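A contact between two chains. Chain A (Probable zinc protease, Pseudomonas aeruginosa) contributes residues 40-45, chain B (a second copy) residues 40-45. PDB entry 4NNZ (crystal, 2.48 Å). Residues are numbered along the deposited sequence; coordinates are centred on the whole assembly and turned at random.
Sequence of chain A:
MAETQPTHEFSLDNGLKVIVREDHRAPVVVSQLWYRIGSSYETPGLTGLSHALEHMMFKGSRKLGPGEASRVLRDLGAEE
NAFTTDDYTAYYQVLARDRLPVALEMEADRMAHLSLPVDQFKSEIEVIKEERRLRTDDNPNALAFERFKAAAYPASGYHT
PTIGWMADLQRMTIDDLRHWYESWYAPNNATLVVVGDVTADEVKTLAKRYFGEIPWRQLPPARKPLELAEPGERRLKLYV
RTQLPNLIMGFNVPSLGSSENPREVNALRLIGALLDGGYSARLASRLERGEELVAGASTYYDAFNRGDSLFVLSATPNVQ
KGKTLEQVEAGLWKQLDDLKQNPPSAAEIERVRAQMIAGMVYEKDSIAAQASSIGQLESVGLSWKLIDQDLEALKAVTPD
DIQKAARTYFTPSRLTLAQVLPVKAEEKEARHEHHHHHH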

# COMPACT_ATOMS: atom_id res chain seq x y z
N SER A 40 -5.54 -8.56 1.10
CA SER A 40 -5.06 -7.68 2.14
C SER A 40 -3.85 -8.23 2.86
O SER A 40 -3.19 -7.54 3.57
CB SER A 40 -6.17 -7.24 3.08
OG SER A 40 -6.81 -8.31 3.70
N TYR A 41 -3.55 -9.49 2.66
CA TYR A 41 -2.37 -10.09 3.21
C TYR A 41 -1.17 -9.91 2.32
O TYR A 41 -0.08 -10.21 2.69
CB TYR A 41 -2.62 -11.57 3.41
CG TYR A 41 -3.67 -11.95 4.40
CD1 TYR A 41 -5.00 -11.79 4.14
CD2 TYR A 41 -3.33 -12.53 5.58
CE1 TYR A 41 -5.95 -12.17 5.04
CE2 TYR A 41 -4.27 -12.90 6.48
CZ TYR A 41 -5.57 -12.72 6.21
OH TYR A 41 -6.47 -13.11 7.12
N GLU A 42 -1.41 -9.48 1.10
CA GLU A 42 -0.39 -9.43 0.08
C GLU A 42 0.55 -8.26 0.19
O GLU A 42 0.28 -7.32 0.83
CB GLU A 42 -1.03 -9.49 -1.30
CG GLU A 42 -1.56 -10.86 -1.65
CD GLU A 42 -2.54 -10.91 -2.80
OE1 GLU A 42 -2.53 -10.04 -3.67
OE2 GLU A 42 -3.32 -11.84 -2.84
N THR A 43 1.67 -8.38 -0.48
CA THR A 43 2.81 -7.53 -0.29
C THR A 43 3.14 -6.92 -1.60
O THR A 43 3.09 -7.59 -2.58
CB THR A 43 4.03 -8.35 0.09
OG1 THR A 43 3.76 -9.08 1.27
CG2 THR A 43 5.18 -7.47 0.32
N PRO A 44 3.55 -5.67 -1.64
CA PRO A 44 3.75 -5.01 -2.91
C PRO A 44 4.81 -5.66 -3.76
O PRO A 44 5.82 -6.12 -3.29
CB PRO A 44 4.19 -3.62 -2.51
CG PRO A 44 3.57 -3.42 -1.20
CD PRO A 44 3.67 -4.73 -0.52
N GLY A 45 4.51 -5.73 -5.03
CA GLY A 45 5.33 -6.39 -5.99
C GLY A 45 4.93 -7.82 -6.12
O GLY A 45 5.28 -8.44 -7.06
N SER B 40 10.09 -0.29 1.52
CA SER B 40 9.42 -0.61 0.28
C SER B 40 9.14 -2.09 0.12
O SER B 40 8.41 -2.48 -0.73
CB SER B 40 10.14 -0.02 -0.92
OG SER B 40 11.34 -0.65 -1.19
N TYR B 41 9.76 -2.89 0.95
CA TYR B 41 9.62 -4.33 0.94
C TYR B 41 8.59 -4.82 1.91
O TYR B 41 8.32 -5.98 1.98
CB TYR B 41 10.91 -4.99 1.38
CG TYR B 41 12.10 -4.93 0.48
CD1 TYR B 41 12.80 -3.78 0.28
CD2 TYR B 41 12.58 -6.08 -0.10
CE1 TYR B 41 13.90 -3.76 -0.50
CE2 TYR B 41 13.67 -6.06 -0.89
CZ TYR B 41 14.33 -4.90 -1.09
OH TYR B 41 15.40 -4.91 -1.87
N GLU B 42 8.10 -3.93 2.73
CA GLU B 42 7.26 -4.32 3.81
C GLU B 42 5.83 -4.61 3.47
O GLU B 42 5.24 -3.96 2.70
CB GLU B 42 7.36 -3.30 4.90
CG GLU B 42 8.52 -3.58 5.81
CD GLU B 42 9.04 -2.37 6.49
OE1 GLU B 42 8.25 -1.54 6.91
OE2 GLU B 42 10.23 -2.26 6.62
N THR B 43 5.32 -5.64 4.09
CA THR B 43 3.93 -6.02 4.05
C THR B 43 3.04 -5.14 4.87
O THR B 43 3.41 -4.72 5.91
CB THR B 43 3.78 -7.40 4.61
OG1 THR B 43 4.85 -8.20 4.15
CG2 THR B 43 2.51 -7.97 4.19
N PRO B 44 1.82 -4.94 4.44
CA PRO B 44 0.88 -4.16 5.21
C PRO B 44 0.53 -4.81 6.52
O PRO B 44 0.45 -6.00 6.63
CB PRO B 44 -0.34 -4.11 4.33
CG PRO B 44 0.17 -4.29 2.99
CD PRO B 44 1.36 -5.16 3.08
N GLY B 45 0.37 -3.98 7.52
CA GLY B 45 0.18 -4.42 8.87
C GLY B 45 1.49 -4.73 9.52
O GLY B 45 1.52 -5.03 10.65

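Two copies of the same loop meet in a small, nearly symmetric contact, in which a single hydrogen bond between identical threonines is flanked by van der Waals packing of prolines and methyl groups against backbone carbonyls. It illustrates a general feature of contacts between like chains: a residue close to a local twofold axis meets its own copy, while every contact away from that axis tends to occur twice. The nearest CA atoms across the contact are those of T43(A) and T43(B), 4.7 Å apart, and the segments from residue 41 to residue 44 run 144° apart, well away from a parallel course.

Threonine suits this central position because its hydroxyl can both donate and accept, so two copies can bond to each other without a complementary partner. OG1 of T43(A) lies 3.2 Å from OG1 of T43(B), and either could be the donor. Both side chains leave the backbone sideways to the opposing stretch and adopt the m rotamer, at -58° in chain A and -41° in chain B. The same rotamer brings each methyl near the other backbone: CG2 of T43(B) is 3.7 Å from O of Y41(A), and CG2 of T43(A) is 3.9 Å from O of Y41(B).

Proline supplies the second repeated element. P44(A) and P44(B) both point their CA-to-CB bonds toward the other stretch, and their CD atoms are 4.3 Å apart, a modest apolar contact between the rings. Each CD also packs on a carbonyl, and here the symmetry is visibly imperfect: CD of P44(B) approaches O of E42(A) to 3.3 Å, whereas CD of P44(A) stays 3.7 Å from O of E42(B). With no amide hydrogen, proline offers no backbone donor to these oxygens, so its ring meets them through carbon.

The two stretches together bury 263 Å², most of it on T43 and P44 of both chains. Y41 and E42 take part through their backbone carbonyls, their CA-to-CB bonds directed away from the partner. The carboxylates of E42(A) and E42(B) are hydrogen-bonded elsewhere in the structure, so burial of these charged side chains does not leave them unpaired. G45(A) and G45(B) lose no surface to the opposite stretch; their positive phi angles, 90° and 83°, are the reason glycine fits, since a CB there would be jammed against the carbonyl oxygen of the preceding proline.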